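Local coordinates for protein heme oxygenase 1 (Synechocystis sp., PDB 1WE1) that probably opens the heme ring oxidatively, yielding biliverdin, carbon monoxide and iron, a key step toward the chromophores of the photosynthetic antennae, at residues 39-48 and 87-98. Numbering follows the deposited sequence.
Sequences YRKLVGNLYF and YYGSNWRQEVKI
In this all-helical heme oxygenase fold, the C-terminal end of helix 77-88 and the connection after it lie along helix 36-59, away from the heme pocket, and Arg40 makes the main polar link, to Tyr87 and Tyr88. Its CG is anti to the backbone N (chi1 -170°) and the chain bends at chi3, which lays the guanidinium flat on the Tyr88 ring, centres 4.1 Å apart and planes at 10°. Arg40 CD sits over the same face, 3.7 Å from the ring centroid in a CH-pi contact. From the guanidinium edge, Arg40 NH1 donates to Tyr87 O at 2.9 Å, a fairly straight bond that reaches the carbonyl from 32° off its plane; Lys36 NZ is a second donor to that oxygen. Replacing Arg40 by alanine takes away the guanidinium, and the Tyr88 face is then likely to lose its stacking partner and Tyr87 O one of its donors. One residue before Arg40, Tyr39 turns an edge to the face of Tyr87 in an offset edge-to-face pair. Further along, the lack of a side chain at Gly44 lets Val96 CG2 come within 3.7 Å of Gly44 CA. The Phe48 ring packs on Ile98, while Trp92 points its edge at the Tyr47 face, the planes nearly perpendicular. Lys41 NZ and Lys97 NZ, two donors with no bond between them, lie 3.4 Å apart and would probably repel each other if both are charged. Aromatic and apolar packing therefore makes up most of this contact, while its one hydrogen bond and its cation-pi stack both come from Arg40, joining helix 36-59 to the end of helix 77-88.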
ATOM      1  N   TYR A  39      -2.742   1.480 -14.019  1.00 42.02           N
ATOM      2  CA  TYR A  39      -2.667   2.052 -12.674  1.00 42.18           C
ATOM      3  C   TYR A  39      -4.028   2.058 -11.995  1.00 42.13           C
ATOM      4  O   TYR A  39      -4.138   2.048 -10.780  1.00 42.11           O
ATOM      5  CB  TYR A  39      -2.111   3.479 -12.752  1.00 42.59           C
ATOM      6  CG  TYR A  39      -2.157   4.261 -11.453  1.00 43.83           C
ATOM      7  CD1 TYR A  39      -3.300   4.968 -11.079  1.00 42.71           C
ATOM      8  CD2 TYR A  39      -1.057   4.279 -10.586  1.00 44.29           C
ATOM      9  CE1 TYR A  39      -3.351   5.670  -9.872  1.00 44.15           C
ATOM     10  CE2 TYR A  39      -1.097   4.977  -9.380  1.00 43.83           C
ATOM     11  CZ  TYR A  39      -2.242   5.668  -9.029  1.00 43.91           C
ATOM     12  OH  TYR A  39      -2.281   6.348  -7.839  1.00 41.35           O
ATOM     13  N   ARG A  40      -5.069   2.073 -12.803  1.00 44.16           N
ATOM     14  CA  ARG A  40      -6.442   2.088 -12.322  1.00 44.22           C
ATOM     15  C   ARG A  40      -6.767   0.741 -11.657  1.00 43.62           C
ATOM     16  O   ARG A  40      -7.537   0.667 -10.696  1.00 40.74           O
ATOM     17  CB  ARG A  40      -7.362   2.333 -13.531  1.00 46.90           C
ATOM     18  CG  ARG A  40      -8.797   2.624 -13.205  1.00 48.16           C
ATOM     19  CD  ARG A  40      -9.555   3.152 -14.409  1.00 45.65           C
ATOM     20  NE  ARG A  40      -9.774   2.167 -15.460  1.00 44.69           N
ATOM     21  CZ  ARG A  40     -10.795   2.235 -16.316  1.00 45.47           C
ATOM     22  NH1 ARG A  40     -11.664   3.234 -16.220  1.00 43.69           N
ATOM     23  NH2 ARG A  40     -10.955   1.318 -17.263  1.00 42.74           N
ATOM     24  N   LYS A  41      -6.171  -0.324 -12.184  1.00 43.55           N
ATOM     25  CA  LYS A  41      -6.398  -1.657 -11.658  1.00 44.47           C
ATOM     26  C   LYS A  41      -5.656  -1.859 -10.342  1.00 43.73           C
ATOM     27  O   LYS A  41      -6.093  -2.627  -9.476  1.00 43.57           O
ATOM     28  CB  LYS A  41      -5.981  -2.702 -12.697  1.00 47.83           C
ATOM     29  CG  LYS A  41      -6.790  -2.600 -13.991  1.00 52.52           C
ATOM     30  CD  LYS A  41      -6.674  -3.838 -14.886  1.00 56.63           C
ATOM     31  CE  LYS A  41      -7.702  -3.767 -16.022  1.00 60.26           C
ATOM     32  NZ  LYS A  41      -7.947  -5.063 -16.731  1.00 62.61           N
ATOM     33  N   LEU A  42      -4.537  -1.157 -10.191  1.00 42.50           N
ATOM     34  CA  LEU A  42      -3.754  -1.232  -8.970  1.00 41.63           C
ATOM     35  C   LEU A  42      -4.583  -0.607  -7.858  1.00 40.06           C
ATOM     36  O   LEU A  42      -4.690  -1.154  -6.760  1.00 41.89           O
ATOM     37  CB  LEU A  42      -2.449  -0.464  -9.133  1.00 43.78           C
ATOM     38  CG  LEU A  42      -1.481  -0.598  -7.960  1.00 44.38           C
ATOM     39  CD1 LEU A  42      -1.040  -2.048  -7.860  1.00 45.36           C
ATOM     40  CD2 LEU A  42      -0.280   0.320  -8.170  1.00 43.04           C
ATOM     41  N   VAL A  43      -5.182   0.539  -8.160  1.00 37.27           N
ATOM     42  CA  VAL A  43      -6.021   1.246  -7.202  1.00 35.59           C
ATOM     43  C   VAL A  43      -7.177   0.361  -6.768  1.00 35.17           C
ATOM     44  O   VAL A  43      -7.541   0.342  -5.596  1.00 34.67           O
ATOM     45  CB  VAL A  43      -6.572   2.548  -7.821  1.00 36.90           C
ATOM     46  CG1 VAL A  43      -7.577   3.219  -6.870  1.00 35.53           C
ATOM     47  CG2 VAL A  43      -5.410   3.497  -8.128  1.00 36.01           C
ATOM     48  N   GLY A  44      -7.759  -0.363  -7.718  1.00 34.09           N
ATOM     49  CA  GLY A  44      -8.854  -1.259  -7.395  1.00 33.86           C
ATOM     50  C   GLY A  44      -8.370  -2.314  -6.412  1.00 35.47           C
ATOM     51  O   GLY A  44      -9.039  -2.598  -5.418  1.00 37.08           O
ATOM     52  N   ASN A  45      -7.200  -2.895  -6.665  1.00 34.65           N
ATOM     53  CA  ASN A  45      -6.686  -3.900  -5.744  1.00 36.11           C
ATOM     54  C   ASN A  45      -6.420  -3.338  -4.335  1.00 36.45           C
ATOM     55  O   ASN A  45      -6.965  -3.845  -3.347  1.00 37.26           O
ATOM     56  CB  ASN A  45      -5.421  -4.541  -6.298  1.00 34.66           C
ATOM     57  CG  ASN A  45      -5.720  -5.620  -7.328  1.00 36.42           C
ATOM     58  OD1 ASN A  45      -6.794  -6.236  -7.328  1.00 35.53           O
ATOM     59  ND2 ASN A  45      -4.758  -5.872  -8.199  1.00 37.83           N
ATOM     60  N   LEU A  46      -5.602  -2.294  -4.233  1.00 35.62           N
ATOM     61  CA  LEU A  46      -5.318  -1.720  -2.925  1.00 36.27           C
ATOM     62  C   LEU A  46      -6.620  -1.399  -2.207  1.00 36.16           C
ATOM     63  O   LEU A  46      -6.724  -1.543  -0.995  1.00 37.10           O
ATOM     64  CB  LEU A  46      -4.470  -0.457  -3.061  1.00 35.06           C
ATOM     65  CG  LEU A  46      -3.109  -0.743  -3.688  1.00 35.47           C
ATOM     66  CD1 LEU A  46      -2.271   0.521  -3.721  1.00 34.88           C
ATOM     67  CD2 LEU A  46      -2.414  -1.818  -2.878  1.00 35.43           C
ATOM     68  N   TYR A  47      -7.622  -0.977  -2.966  1.00 36.48           N
ATOM     69  CA  TYR A  47      -8.915  -0.666  -2.387  1.00 35.97           C
ATOM     70  C   TYR A  47      -9.420  -1.850  -1.548  1.00 37.22           C
ATOM     71  O   TYR A  47      -9.886  -1.663  -0.429  1.00 37.46           O
ATOM     72  CB  TYR A  47      -9.915  -0.346  -3.502  1.00 34.73           C
ATOM     73  CG  TYR A  47     -11.341  -0.278  -3.028  1.00 33.14           C
ATOM     74  CD1 TYR A  47     -11.770   0.745  -2.191  1.00 33.09           C
ATOM     75  CD2 TYR A  47     -12.251  -1.268  -3.374  1.00 34.16           C
ATOM     76  CE1 TYR A  47     -13.073   0.771  -1.708  1.00 32.99           C
ATOM     77  CE2 TYR A  47     -13.556  -1.249  -2.895  1.00 31.64           C
ATOM     78  CZ  TYR A  47     -13.960  -0.233  -2.065  1.00 32.72           C
ATOM     79  OH  TYR A  47     -15.255  -0.230  -1.579  1.00 38.05           O
ATOM     80  N   PHE A  48      -9.323  -3.068  -2.082  1.00 39.02           N
ATOM     81  CA  PHE A  48      -9.788  -4.249  -1.352  1.00 40.91           C
ATOM     82  C   PHE A  48      -8.859  -4.632  -0.203  1.00 40.40           C
ATOM     83  O   PHE A  48      -9.313  -5.053   0.860  1.00 39.31           O
ATOM     84  CB  PHE A  48      -9.945  -5.443  -2.299  1.00 41.56           C
ATOM     85  CG  PHE A  48     -10.955  -5.215  -3.390  1.00 44.18           C
ATOM     86  CD1 PHE A  48     -10.547  -4.891  -4.681  1.00 41.46           C
ATOM     87  CD2 PHE A  48     -12.322  -5.278  -3.114  1.00 42.91           C
ATOM     88  CE1 PHE A  48     -11.482  -4.633  -5.680  1.00 42.80           C
ATOM     89  CE2 PHE A  48     -13.271  -5.019  -4.106  1.00 43.50           C
ATOM     90  CZ  PHE A  48     -12.850  -4.694  -5.395  1.00 42.97           C
ATOM     91  N   TYR A  87     -11.152   7.537 -11.574  1.00 44.68           N
ATOM     92  CA  TYR A  87     -10.678   6.697 -12.667  1.00 41.34           C
ATOM     93  C   TYR A  87     -11.765   5.885 -13.354  1.00 43.52           C
ATOM     94  O   TYR A  87     -11.653   5.576 -14.539  1.00 43.92           O
ATOM     95  CB  TYR A  87      -9.589   5.755 -12.161  1.00 38.10           C
ATOM     96  CG  TYR A  87      -8.323   6.473 -11.804  1.00 35.95           C
ATOM     97  CD1 TYR A  87      -7.983   6.710 -10.479  1.00 35.40           C
ATOM     98  CD2 TYR A  87      -7.496   6.975 -12.793  1.00 35.04           C
ATOM     99  CE1 TYR A  87      -6.850   7.436 -10.153  1.00 36.52           C
ATOM    100  CE2 TYR A  87      -6.368   7.703 -12.485  1.00 36.23           C
ATOM    101  CZ  TYR A  87      -6.043   7.933 -11.161  1.00 37.43           C
ATOM    102  OH  TYR A  87      -4.905   8.654 -10.861  1.00 36.23           O
ATOM    103  N   TYR A  88     -12.814   5.540 -12.613  1.00 44.28           N
ATOM    104  CA  TYR A  88     -13.907   4.744 -13.160  1.00 45.34           C
ATOM    105  C   TYR A  88     -15.203   5.506 -13.352  1.00 45.73           C
ATOM    106  O   TYR A  88     -16.020   5.139 -14.203  1.00 47.21           O
ATOM    107  CB  TYR A  88     -14.184   3.539 -12.261  1.00 44.58           C
ATOM    108  CG  TYR A  88     -13.170   2.436 -12.410  1.00 46.18           C
ATOM    109  CD1 TYR A  88     -13.179   1.595 -13.530  1.00 45.52           C
ATOM    110  CD2 TYR A  88     -12.187   2.243 -11.447  1.00 44.78           C
ATOM    111  CE1 TYR A  88     -12.232   0.594 -13.679  1.00 45.79           C
ATOM    112  CE2 TYR A  88     -11.242   1.250 -11.585  1.00 45.87           C
ATOM    113  CZ  TYR A  88     -11.263   0.430 -12.699  1.00 46.11           C
ATOM    114  OH  TYR A  88     -10.292  -0.532 -12.826  1.00 46.11           O
ATOM    115  N   GLY A  89     -15.410   6.543 -12.551  1.00 44.39           N
ATOM    116  CA  GLY A  89     -16.631   7.312 -12.672  1.00 44.87           C
ATOM    117  C   GLY A  89     -17.714   6.816 -11.736  1.00 46.91           C
ATOM    118  O   GLY A  89     -17.525   5.841 -11.010  1.00 48.22           O
ATOM    119  N   SER A  90     -18.863   7.484 -11.771  1.00 46.69           N
ATOM    120  CA  SER A  90     -19.993   7.157 -10.914  1.00 46.41           C
ATOM    121  C   SER A  90     -20.384   5.693 -10.783  1.00 45.60           C
ATOM    122  O   SER A  90     -20.842   5.281  -9.721  1.00 46.42           O
ATOM    123  CB  SER A  90     -21.213   7.969 -11.342  1.00 47.31           C
ATOM    124  OG  SER A  90     -20.992   9.346 -11.101  1.00 50.45           O
ATOM    125  N   ASN A  91     -20.234   4.903 -11.840  1.00 42.65           N
ATOM    126  CA  ASN A  91     -20.604   3.504 -11.725  1.00 41.00           C
ATOM    127  C   ASN A  91     -19.425   2.645 -11.248  1.00 40.50           C
ATOM    128  O   ASN A  91     -19.418   1.429 -11.487  1.00 39.36           O
ATOM    129  CB  ASN A  91     -21.106   2.952 -13.072  1.00 43.46           C
ATOM    130  CG  ASN A  91     -22.281   3.733 -13.642  1.00 44.55           C
ATOM    131  OD1 ASN A  91     -23.147   4.219 -12.914  1.00 47.91           O
ATOM    132  ND2 ASN A  91     -22.326   3.836 -14.962  1.00 44.66           N
ATOM    133  N   TRP A  92     -18.447   3.249 -10.566  1.00 38.01           N
ATOM    134  CA  TRP A  92     -17.277   2.485 -10.124  1.00 39.49           C
ATOM    135  C   TRP A  92     -17.544   1.235  -9.293  1.00 39.15           C
ATOM    136  O   TRP A  92     -16.810   0.261  -9.425  1.00 38.86           O
ATOM    137  CB  TRP A  92     -16.250   3.368  -9.387  1.00 40.27           C
ATOM    138  CG  TRP A  92     -16.644   3.854  -8.007  1.00 41.35           C
ATOM    139  CD1 TRP A  92     -17.308   5.008  -7.704  1.00 41.59           C
ATOM    140  CD2 TRP A  92     -16.383   3.200  -6.756  1.00 42.64           C
ATOM    141  NE1 TRP A  92     -17.475   5.118  -6.342  1.00 44.39           N
ATOM    142  CE2 TRP A  92     -16.920   4.022  -5.734  1.00 43.99           C
ATOM    143  CE3 TRP A  92     -15.751   1.997  -6.397  1.00 42.57           C
ATOM    144  CZ2 TRP A  92     -16.845   3.683  -4.370  1.00 43.97           C
ATOM    145  CZ3 TRP A  92     -15.677   1.658  -5.032  1.00 45.39           C
ATOM    146  CH2 TRP A  92     -16.224   2.502  -4.040  1.00 43.68           C
ATOM    147  N   ARG A  93     -18.574   1.244  -8.447  1.00 40.91           N
ATOM    148  CA  ARG A  93     -18.872   0.059  -7.635  1.00 43.42           C
ATOM    149  C   ARG A  93     -19.059  -1.132  -8.568  1.00 44.53           C
ATOM    150  O   ARG A  93     -18.739  -2.268  -8.217  1.00 45.05           O
ATOM    151  CB  ARG A  93     -20.167   0.237  -6.828  1.00 44.49           C
ATOM    152  CG  ARG A  93     -20.052   0.714  -5.373  1.00 47.52           C
ATOM    153  CD  ARG A  93     -19.484   2.115  -5.258  1.00 50.52           C
ATOM    154  NE  ARG A  93     -19.901   2.856  -4.052  1.00 53.31           N
ATOM    155  CZ  ARG A  93     -19.684   2.480  -2.791  1.00 50.48           C
ATOM    156  NH1 ARG A  93     -19.058   1.348  -2.510  1.00 53.35           N
ATOM    157  NH2 ARG A  93     -20.061   3.263  -1.801  1.00 49.51           N
ATOM    158  N   GLN A  94     -19.563  -0.858  -9.769  1.00 46.13           N
ATOM    159  CA  GLN A  94     -19.841  -1.908 -10.743  1.00 46.92           C
ATOM    160  C   GLN A  94     -18.697  -2.242 -11.691  1.00 46.94           C
ATOM    161  O   GLN A  94     -18.690  -3.311 -12.288  1.00 47.35           O
ATOM    162  CB  GLN A  94     -21.076  -1.536 -11.571  1.00 48.48           C
ATOM    163  CG  GLN A  94     -22.174  -0.781 -10.812  1.00 50.16           C
ATOM    164  CD  GLN A  94     -23.396  -0.474 -11.686  1.00 51.62           C
ATOM    165  OE1 GLN A  94     -24.183   0.423 -11.377  1.00 52.36           O
ATOM    166  NE2 GLN A  94     -23.558  -1.230 -12.772  1.00 50.27           N
ATOM    167  N   GLU A  95     -17.731  -1.341 -11.835  1.00 47.92           N
ATOM    168  CA  GLU A  95     -16.607  -1.580 -12.741  1.00 49.03           C
ATOM    169  C   GLU A  95     -15.329  -2.083 -12.070  1.00 48.55           C
ATOM    170  O   GLU A  95     -14.506  -2.753 -12.705  1.00 46.45           O
ATOM    171  CB  GLU A  95     -16.272  -0.304 -13.517  1.00 51.48           C
ATOM    172  CG  GLU A  95     -16.797  -0.272 -14.941  1.00 57.79           C
ATOM    173  CD  GLU A  95     -18.312  -0.285 -15.008  1.00 62.63           C
ATOM    174  OE1 GLU A  95     -18.941   0.663 -14.485  1.00 65.83           O
ATOM    175  OE2 GLU A  95     -18.877  -1.242 -15.582  1.00 66.54           O
ATOM    176  N   VAL A  96     -15.159  -1.747 -10.795  1.00 46.83           N
ATOM    177  CA  VAL A  96     -13.961  -2.143 -10.077  1.00 47.57           C
ATOM    178  C   VAL A  96     -13.906  -3.644  -9.849  1.00 46.84           C
ATOM    179  O   VAL A  96     -14.921  -4.272  -9.551  1.00 48.10           O
ATOM    180  CB  VAL A  96     -13.845  -1.405  -8.709  1.00 47.89           C
ATOM    181  CG1 VAL A  96     -14.839  -1.980  -7.696  1.00 45.35           C
ATOM    182  CG2 VAL A  96     -12.408  -1.496  -8.197  1.00 46.91           C
ATOM    183  N   LYS A  97     -12.721  -4.218 -10.013  1.00 46.12           N
ATOM    184  CA  LYS A  97     -12.542  -5.648  -9.805  1.00 48.14           C
ATOM    185  C   LYS A  97     -11.210  -5.920  -9.093  1.00 47.79           C
ATOM    186  O   LYS A  97     -10.330  -5.054  -9.009  1.00 48.99           O
ATOM    187  CB  LYS A  97     -12.585  -6.403 -11.140  1.00 48.53           C
ATOM    188  CG  LYS A  97     -11.270  -6.402 -11.887  1.00 54.56           C
ATOM    189  CD  LYS A  97     -10.916  -5.018 -12.399  1.00 60.92           C
ATOM    190  CE  LYS A  97      -9.405  -4.862 -12.619  1.00 65.77           C
ATOM    191  NZ  LYS A  97      -8.820  -5.856 -13.569  1.00 68.00           N
ATOM    192  N   ILE A  98     -11.063  -7.131  -8.580  1.00 46.13           N
ATOM    193  CA  ILE A  98      -9.848  -7.499  -7.880  1.00 45.06           C
ATOM    194  C   ILE A  98      -9.142  -8.596  -8.672  1.00 43.91           C
ATOM    195  O   ILE A  98      -9.793  -9.491  -9.194  1.00 45.54           O
ATOM    196  CB  ILE A  98     -10.198  -7.979  -6.428  1.00 45.03           C
ATOM    197  CG1 ILE A  98      -8.924  -8.203  -5.616  1.00 41.72           C
ATOM    198  CG2 ILE A  98     -11.046  -9.253  -6.478  1.00 42.42           C
ATOM    199  CD1 ILE A  98      -9.220  -8.574  -4.173  1.00 42.96           C
TER